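Local structure of polyketide synthase type I (Bacillus amyloliquefaciens, 5KKU) at residues Lys171-Glu176 against Gly204-Leu209. The protein is, in this N-terminal piece, a double-hotdog dehydratase domain of the difficidin assembly line, probably dehydrating polyketide intermediates during their synthesis. Sequence-based numbering, arbitrary orientation.
Sequences KEELME and GSSFAL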
ATOM      1  N   LYS A 171      18.523  14.010  -1.834  1.00 33.89           N
ATOM      2  CA  LYS A 171      18.016  14.358  -0.522  1.00 32.00           C
ATOM      3  C   LYS A 171      16.497  14.194  -0.686  1.00 36.89           C
ATOM      4  O   LYS A 171      15.818  13.901   0.240  1.00 39.22           O
ATOM      5  CB  LYS A 171      18.358  15.745  -0.165  1.00 32.29           C
ATOM      6  CG  LYS A 171      19.646  15.899   0.587  1.00 45.88           C
ATOM      7  CD  LYS A 171      19.705  17.208   1.348  1.00 39.22           C
ATOM      8  CE  LYS A 171      21.010  17.931   1.141  1.00 41.29           C
ATOM      9  NZ  LYS A 171      20.974  19.377   1.463  1.00 40.78           N
ATOM     10  N   GLU A 172      15.973  14.442  -1.863  1.00 28.60           N
ATOM     11  CA  GLU A 172      14.542  14.332  -2.048  1.00 25.96           C
ATOM     12  C   GLU A 172      14.161  13.537  -3.274  1.00 27.60           C
ATOM     13  O   GLU A 172      14.886  13.440  -4.180  1.00 23.52           O
ATOM     14  CB  GLU A 172      13.893  15.699  -2.160  1.00 28.44           C
ATOM     15  CG  GLU A 172      14.055  16.602  -0.951  1.00 33.53           C
ATOM     16  CD  GLU A 172      13.710  18.046  -1.237  1.00 34.31           C
ATOM     17  OE1 GLU A 172      12.566  18.404  -1.390  1.00 29.95           O
ATOM     18  OE2 GLU A 172      14.619  18.843  -1.319  1.00 40.57           O
ATOM     19  N   GLU A 173      12.982  12.969  -3.243  1.00 22.07           N
ATOM     20  CA  GLU A 173      12.470  12.206  -4.337  1.00 24.22           C
ATOM     21  C   GLU A 173      11.015  12.516  -4.676  1.00 25.97           C
ATOM     22  O   GLU A 173      10.225  12.816  -3.830  1.00 19.23           O
ATOM     23  CB  GLU A 173      12.632  10.733  -4.018  1.00 24.49           C
ATOM     24  CG  GLU A 173      12.102   9.773  -5.030  1.00 26.01           C
ATOM     25  CD  GLU A 173      12.193   8.344  -4.582  1.00 30.77           C
ATOM     26  OE1 GLU A 173      11.168   7.700  -4.436  1.00 30.67           O
ATOM     27  OE2 GLU A 173      13.281   7.864  -4.370  1.00 29.15           O
ATOM     28  N   LEU A 174      10.700  12.430  -5.964  1.00 25.12           N
ATOM     29  CA  LEU A 174       9.354  12.687  -6.458  1.00 22.45           C
ATOM     30  C   LEU A 174       9.003  11.650  -7.518  1.00 21.54           C
ATOM     31  O   LEU A 174       9.715  11.503  -8.511  1.00 18.95           O
ATOM     32  CB  LEU A 174       9.253  14.097  -7.042  1.00 16.09           C
ATOM     33  CG  LEU A 174       7.842  14.629  -7.292  1.00 21.37           C
ATOM     34  CD1 LEU A 174       6.907  14.224  -6.162  1.00 21.68           C
ATOM     35  CD2 LEU A 174       7.859  16.140  -7.463  1.00 17.07           C
ATOM     36  N   MET A 175       7.907  10.930  -7.305  1.00 20.05           N
ATOM     37  CA  MET A 175       7.485   9.899  -8.245  1.00 25.20           C
ATOM     38  C   MET A 175       6.194  10.243  -8.984  1.00 21.74           C
ATOM     39  O   MET A 175       5.114  10.266  -8.393  1.00 26.12           O
ATOM     40  CB  MET A 175       7.333   8.556  -7.528  1.00 23.46           C
ATOM     41  CG  MET A 175       8.651   7.893  -7.162  1.00 29.62           C
ATOM     42  SD  MET A 175       8.431   6.264  -6.423  1.00 33.14           S
ATOM     43  CE  MET A 175       7.374   6.662  -5.034  1.00 21.26           C
ATOM     44  N   GLU A 176       6.317  10.501 -10.282  1.00 28.85           N
ATOM     45  CA  GLU A 176       5.189  10.816 -11.103  1.00 29.73           C
ATOM     46  C   GLU A 176       4.557   9.522 -11.504  1.00 25.16           C
ATOM     47  O   GLU A 176       5.140   8.745 -12.181  1.00 25.38           O
ATOM     48  CB  GLU A 176       5.615  11.633 -12.310  1.00 28.91           C
ATOM     49  CG  GLU A 176       4.449  12.200 -13.077  1.00 26.98           C
ATOM     50  CD  GLU A 176       4.874  12.973 -14.277  1.00 29.82           C
ATOM     51  OE1 GLU A 176       5.727  12.500 -14.991  1.00 34.34           O
ATOM     52  OE2 GLU A 176       4.357  14.050 -14.517  1.00 34.13           O
ATOM     53  N   GLY A 204      11.532   6.407  -1.991  1.00 29.99           N
ATOM     54  CA  GLY A 204      12.872   6.389  -1.478  1.00 29.66           C
ATOM     55  C   GLY A 204      13.755   5.409  -2.172  1.00 37.12           C
ATOM     56  O   GLY A 204      14.867   5.304  -1.826  1.00 35.53           O
ATOM     57  N   SER A 205      13.237   4.692  -3.152  1.00 35.29           N
ATOM     58  CA  SER A 205      14.040   3.744  -3.880  1.00 37.27           C
ATOM     59  C   SER A 205      15.246   4.369  -4.577  1.00 39.64           C
ATOM     60  O   SER A 205      16.271   3.756  -4.702  1.00 38.47           O
ATOM     61  CB  SER A 205      13.204   2.998  -4.885  1.00 35.35           C
ATOM     62  OG  SER A 205      12.259   2.192  -4.257  1.00 39.87           O
ATOM     63  N   SER A 206      15.131   5.579  -5.048  1.00 39.14           N
ATOM     64  CA  SER A 206      16.228   6.229  -5.681  1.00 36.05           C
ATOM     65  C   SER A 206      17.313   6.518  -4.660  1.00 36.95           C
ATOM     66  O   SER A 206      18.448   6.573  -4.960  1.00 41.46           O
ATOM     67  CB  SER A 206      15.723   7.501  -6.331  1.00 33.01           C
ATOM     68  OG  SER A 206      15.753   8.582  -5.448  1.00 32.49           O
ATOM     69  N   PHE A 207      16.957   6.760  -3.430  1.00 37.94           N
ATOM     70  CA  PHE A 207      17.991   6.930  -2.449  1.00 39.59           C
ATOM     71  C   PHE A 207      18.548   5.553  -2.259  1.00 49.50           C
ATOM     72  O   PHE A 207      17.811   4.667  -1.913  1.00 51.80           O
ATOM     73  CB  PHE A 207      17.432   7.362  -1.127  1.00 34.29           C
ATOM     74  CG  PHE A 207      16.676   8.638  -1.165  1.00 35.67           C
ATOM     75  CD1 PHE A 207      17.183   9.740  -1.793  1.00 31.28           C
ATOM     76  CD2 PHE A 207      15.486   8.732  -0.536  1.00 28.98           C
ATOM     77  CE1 PHE A 207      16.502  10.906  -1.789  1.00 29.17           C
ATOM     78  CE2 PHE A 207      14.801   9.887  -0.540  1.00 31.77           C
ATOM     79  CZ  PHE A 207      15.302  10.974  -1.179  1.00 28.10           C
ATOM     80  N   ALA A 208      19.839   5.367  -2.466  1.00 45.50           N
ATOM     81  CA  ALA A 208      20.390   4.048  -2.608  1.00 47.61           C
ATOM     82  C   ALA A 208      20.513   3.137  -3.764  1.00 50.04           C
ATOM     83  O   ALA A 208      20.696   1.969  -3.580  1.00 69.27           O
ATOM     84  CB  ALA A 208      19.995   3.151  -1.459  1.00 45.04           C
ATOM     85  N   LEU A 209      20.074   3.565  -4.937  1.00 50.87           N
ATOM     86  CA  LEU A 209      20.089   3.120  -6.345  1.00 53.19           C
ATOM     87  C   LEU A 209      21.064   4.041  -7.098  1.00 45.93           C
ATOM     88  O   LEU A 209      21.108   5.228  -6.851  1.00 50.81           O
ATOM     89  CB  LEU A 209      18.656   3.392  -6.800  1.00 50.28           C
ATOM     90  CG  LEU A 209      18.360   3.097  -8.263  1.00 46.25           C
ATOM     91  CD1 LEU A 209      18.533   1.639  -8.597  1.00 45.46           C
ATOM     92  CD2 LEU A 209      17.012   3.605  -8.716  1.00 43.94           C
TER
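Three polar contacts converge on the carboxylate of Glu173, which strand 172-178 sends toward the loop 204-209. CG lies anti to the backbone N (chi1 178°) and the chain stays extended, so both oxygens reach the loop backbone. Gly204 N donates to Glu173 OE1 at 2.8 Å with a nearly straight N-H...O angle of 162°, while Ser206 N donates to Glu173 OE2 at 3.0 Å along a more bent path. Both donors approach from above the carboxylate plane. Ser206 OG, 2.8 Å from Glu173 OE2, also hydrogen-bonds Gln167 OE1 on the adjoining strand 162-168, so which acceptor takes its proton is left open. With the carboxylate buried, two backbone N-H groups would be expected to stabilise its charged form. Gly204 has a positive phi (92°); a weak bond from Phe207 N to Gly204 O lies within the loop, and a type II turn runs from Ser206 to Leu209.

Both segments belong to the predicted C-terminal hotdog fold: the strand, paired on its two sides with 162-168 and 236-248, is tied through Glu173 to the loop following helix 194-200. That helix carries Asp198, the predicted proton donor of the dehydratase, whose side chain is about 11 Å from that of Ser205.

The van der Waals part of the contact is made by Phe207, whose CG is anti to its own carbonyl carbon and whose ring tip meets the backbone where the loop enters the strand, at Lys171 and Glu172. CZ comes within 3.3 Å of Lys171 O and 3.9 Å of Glu173 CB, and CE1 lies 3.6 Å from Glu172 N, which sits in the ring plane at its edge. The ring thus abuts the classic beta bulge in which Lys171 and Glu172 both face Leu168, and it also touches Gln167 and Arg246.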